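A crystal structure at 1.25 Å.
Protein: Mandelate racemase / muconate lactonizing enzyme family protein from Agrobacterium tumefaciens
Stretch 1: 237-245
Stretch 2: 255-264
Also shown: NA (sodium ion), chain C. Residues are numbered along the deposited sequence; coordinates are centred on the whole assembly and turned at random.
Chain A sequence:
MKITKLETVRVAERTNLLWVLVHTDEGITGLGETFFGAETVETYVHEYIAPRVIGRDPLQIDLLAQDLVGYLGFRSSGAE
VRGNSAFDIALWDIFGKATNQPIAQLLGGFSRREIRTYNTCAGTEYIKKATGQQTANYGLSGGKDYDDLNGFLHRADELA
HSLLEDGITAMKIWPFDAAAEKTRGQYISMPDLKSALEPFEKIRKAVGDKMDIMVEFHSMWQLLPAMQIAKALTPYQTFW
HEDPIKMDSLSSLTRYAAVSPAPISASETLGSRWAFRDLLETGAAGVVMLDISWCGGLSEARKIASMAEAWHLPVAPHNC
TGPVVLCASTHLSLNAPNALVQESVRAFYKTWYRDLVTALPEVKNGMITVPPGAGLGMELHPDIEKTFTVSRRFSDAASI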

# COMPACT_ATOMS: atom_id res chain seq x y z
N GLN A 237 22.39 -15.31 -18.77
CA GLN A 237 21.65 -16.27 -17.95
C GLN A 237 22.31 -16.50 -16.60
O GLN A 237 22.60 -17.63 -16.21
CB GLN A 237 21.50 -17.61 -18.68
CG GLN A 237 20.77 -17.52 -20.02
CD GLN A 237 21.70 -17.22 -21.18
OE1 GLN A 237 22.82 -17.74 -21.27
NE2 GLN A 237 21.24 -16.36 -22.09
N THR A 238 22.56 -15.41 -15.88
CA THR A 238 23.19 -15.51 -14.56
C THR A 238 22.25 -16.17 -13.55
O THR A 238 21.02 -16.08 -13.67
CB THR A 238 23.66 -14.14 -14.08
OG1 THR A 238 22.56 -13.22 -14.13
CG2 THR A 238 24.78 -13.63 -14.96
N PHE A 239 22.83 -16.84 -12.56
CA PHE A 239 22.05 -17.64 -11.62
C PHE A 239 21.56 -16.83 -10.43
O PHE A 239 20.41 -16.95 -10.01
CB PHE A 239 22.91 -18.81 -11.14
CG PHE A 239 22.16 -19.82 -10.33
CD1 PHE A 239 21.21 -20.64 -10.91
CD2 PHE A 239 22.40 -19.95 -8.97
CE1 PHE A 239 20.52 -21.59 -10.16
CE2 PHE A 239 21.73 -20.89 -8.21
CZ PHE A 239 20.78 -21.71 -8.81
N TRP A 240 22.44 -16.00 -9.87
CA TRP A 240 22.05 -15.07 -8.82
C TRP A 240 22.95 -13.85 -8.84
O TRP A 240 24.06 -13.91 -9.38
CB TRP A 240 21.98 -15.75 -7.45
CG TRP A 240 23.25 -16.05 -6.66
CD1 TRP A 240 24.34 -15.23 -6.46
CD2 TRP A 240 23.47 -17.22 -5.88
NE1 TRP A 240 25.23 -15.85 -5.60
CE2 TRP A 240 24.71 -17.07 -5.23
CE3 TRP A 240 22.75 -18.40 -5.67
CZ2 TRP A 240 25.25 -18.06 -4.40
CZ3 TRP A 240 23.27 -19.36 -4.83
CH2 TRP A 240 24.51 -19.19 -4.21
N HIS A 241 22.46 -12.75 -8.28
CA HIS A 241 23.22 -11.51 -8.15
C HIS A 241 23.36 -11.22 -6.68
O HIS A 241 22.38 -10.84 -6.01
CB HIS A 241 22.52 -10.36 -8.88
CG HIS A 241 22.54 -10.50 -10.37
ND1 HIS A 241 21.89 -9.61 -11.20
CD2 HIS A 241 23.12 -11.41 -11.18
CE1 HIS A 241 22.07 -9.98 -12.46
NE2 HIS A 241 22.81 -11.07 -12.47
N GLU A 242 24.56 -11.43 -6.16
CA GLU A 242 24.80 -11.43 -4.72
C GLU A 242 25.30 -10.07 -4.25
O GLU A 242 26.25 -9.51 -4.82
CB GLU A 242 25.82 -12.51 -4.38
CG GLU A 242 26.13 -12.67 -2.90
CD GLU A 242 27.01 -13.87 -2.62
OE1 GLU A 242 27.08 -14.78 -3.47
OE2 GLU A 242 27.68 -13.90 -1.56
N ASP A 243 24.66 -9.55 -3.21
CA ASP A 243 25.03 -8.28 -2.60
C ASP A 243 25.27 -7.18 -3.65
O ASP A 243 26.33 -6.56 -3.68
CB ASP A 243 26.24 -8.48 -1.68
CG ASP A 243 25.88 -9.27 -0.44
OD1 ASP A 243 24.72 -9.18 -0.02
OD2 ASP A 243 26.75 -9.97 0.11
N PRO A 244 24.26 -6.92 -4.50
CA PRO A 244 24.46 -5.93 -5.56
C PRO A 244 24.65 -4.51 -5.05
O PRO A 244 25.26 -3.69 -5.74
CB PRO A 244 23.16 -6.03 -6.37
CG PRO A 244 22.14 -6.57 -5.38
CD PRO A 244 22.92 -7.54 -4.55
N ILE A 245 24.09 -4.22 -3.87
CA ILE A 245 24.21 -2.93 -3.20
C ILE A 245 24.48 -3.21 -1.72
O ILE A 245 24.41 -4.35 -1.28
CB ILE A 245 22.94 -2.05 -3.36
CG1 ILE A 245 21.73 -2.73 -2.70
CG2 ILE A 245 22.67 -1.71 -4.83
CD1 ILE A 245 20.52 -1.80 -2.60
N ARG A 255 13.54 -1.96 -5.98
CA ARG A 255 13.80 -1.41 -7.29
C ARG A 255 14.79 -2.24 -8.08
O ARG A 255 14.66 -2.38 -9.30
CB ARG A 255 14.27 0.01 -7.17
CG ARG A 255 13.18 0.88 -6.61
CD ARG A 255 13.62 2.29 -6.53
NE ARG A 255 13.98 2.83 -7.83
CZ ARG A 255 14.43 4.07 -7.98
NH1 ARG A 255 14.57 4.83 -6.91
NH2 ARG A 255 14.75 4.53 -9.18
N TYR A 256 15.78 -2.80 -7.39
CA TYR A 256 16.74 -3.66 -8.04
C TYR A 256 16.04 -4.90 -8.59
O TYR A 256 16.26 -5.29 -9.74
CB TYR A 256 17.85 -4.05 -7.06
CG TYR A 256 18.93 -4.87 -7.72
CD1 TYR A 256 20.00 -4.25 -8.34
CD2 TYR A 256 18.86 -6.25 -7.74
CE1 TYR A 256 20.99 -5.00 -8.97
CE2 TYR A 256 19.84 -7.01 -8.37
CZ TYR A 256 20.91 -6.38 -8.98
OH TYR A 256 21.88 -7.13 -9.60
N ALA A 257 15.20 -5.52 -7.77
CA ALA A 257 14.51 -6.73 -8.19
C ALA A 257 13.59 -6.48 -9.38
O ALA A 257 13.32 -7.39 -10.17
CB ALA A 257 13.72 -7.32 -7.03
N ALA A 258 13.12 -5.24 -9.53
CA ALA A 258 12.23 -4.87 -10.62
C ALA A 258 12.90 -4.97 -11.99
O ALA A 258 12.22 -5.14 -13.01
CB ALA A 258 11.68 -3.47 -10.41
N VAL A 259 14.22 -4.84 -12.02
CA VAL A 259 14.94 -4.89 -13.30
C VAL A 259 15.93 -6.04 -13.43
O VAL A 259 16.41 -6.31 -14.52
CB VAL A 259 15.68 -3.57 -13.59
CG1 VAL A 259 14.73 -2.39 -13.58
CG2 VAL A 259 16.81 -3.35 -12.59
N SER A 260 16.24 -6.73 -12.33
CA SER A 260 17.27 -7.76 -12.38
C SER A 260 16.80 -9.04 -13.07
O SER A 260 15.73 -9.55 -12.78
CB SER A 260 17.78 -8.09 -10.98
OG SER A 260 18.84 -9.04 -11.06
N PRO A 261 17.62 -9.57 -14.00
CA PRO A 261 17.26 -10.82 -14.68
C PRO A 261 17.56 -12.05 -13.83
O PRO A 261 17.24 -13.17 -14.26
CB PRO A 261 18.17 -10.81 -15.91
CG PRO A 261 19.40 -10.08 -15.44
CD PRO A 261 18.85 -8.98 -14.54
N ALA A 262 18.17 -11.86 -12.66
CA ALA A 262 18.48 -12.96 -11.76
C ALA A 262 18.01 -12.59 -10.36
O ALA A 262 17.98 -11.40 -10.02
CB ALA A 262 19.98 -13.22 -11.75
N PRO A 263 17.67 -13.60 -9.54
CA PRO A 263 17.28 -13.29 -8.16
C PRO A 263 18.43 -12.67 -7.39
O PRO A 263 19.62 -12.94 -7.66
CB PRO A 263 16.94 -14.67 -7.58
CG PRO A 263 17.66 -15.65 -8.45
CD PRO A 263 17.63 -15.04 -9.82
N ILE A 264 18.07 -11.85 -6.41
CA ILE A 264 19.03 -11.29 -5.48
C ILE A 264 19.47 -12.38 -4.51
O ILE A 264 18.63 -13.08 -3.92
CB ILE A 264 18.38 -10.16 -4.67
CG1 ILE A 264 17.97 -9.01 -5.60
CG2 ILE A 264 19.32 -9.65 -3.58
CD1 ILE A 264 17.07 -8.00 -4.94
NA NA C . 29.77 -13.18 -0.88
O HOH W 1 19.20 -14.89 -15.39
O HOH W 2 29.05 -10.96 -0.80
O HOH W 3 31.86 -12.40 -0.11

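The contact between the two stretches is organised around the imidazole of His241, the residue of the first stretch that the second covers most extensively. The methyl group of Ala262 points toward the first stretch and lies over one face of this ring, with CB of Ala262 3.7 Å from the centroid of the His241 ring and only 14° off the ring normal. This is a CH-pi contact, in which a small, weakly polarised methyl group can come close to the aromatic face without steric penalty. The same methyl also touches the backbone of the first stretch, with Ala262 CB 4.0 Å from Trp240 CA.

A second apolar pairing repeats the theme with the roles exchanged, the aromatic ring now belonging to the second stretch. Tyr256, on the helix, directs its CA-to-CB bond toward the first stretch, and Pro244 CB sits over one face of its ring, 3.8 Å from the centroid of the Tyr256 ring and 28° off the normal. The Pro244 ring also reaches Ile264, whose CG2 lies 4.3 Å from Pro244 CD. Before His241 in the sequence, Trp240 CB and Pro263 CG approach to 4.4 Å; the end of the Trp240 side chain leads away from the second stretch, and its NE1 donates a hydrogen bond to Glu242 OE1 (3.0 Å).

The backbones run parallel where they meet. His241 and Ile264 form a parallel bridge with CA atoms 5.0 Å apart, and their side chains emerge on the same face of the sheet. The bridge is anchored by a nearly linear hydrogen bond from His241 N to Pro263 O (2.9 Å, 166°). Pro263 has no amide hydrogen of its own, but its carbonyl remains free to accept. Two CA-H...O contacts supplement this bond: Trp240 CA lies 3.4 Å from the same Pro263 O, and Ile264 CA lies 3.4 Å from His241 O.

Toward the polar edge, both imidazole nitrogens are engaged. His241 ND1 and Tyr256 OH are hydrogen bonded at 3.0 Å, the hydroxyl lying at the ring edge near its plane. Tyr256 thus presents its ring face to Pro244 and its hydroxyl to the histidine. Within the first stretch, His241 NE2 is hydrogen bonded to Thr238 OG1 at 2.7 Å, so the imidazole is held between two hydroxyl-bearing side chains, one from each stretch. Ser260 OG also lies 3.1 Å from His241 ND1, while donating a 2.7 Å hydrogen bond to Ala262 O that ties together the loop following the helix.

At the margin, water 1 lies between the two backbones, its O atom 2.8 Å from Thr238 O and 2.8 Å from Pro261 O, within hydrogen-bonding reach of both carbonyls. Beyond the interface, Glu242 turns away from the second stretch and binds the sodium ion, with OE2 of Glu242 2.3 Å from NA; water 2, also a ligand of the ion, donates to Asp243 OD2 at 2.7 Å.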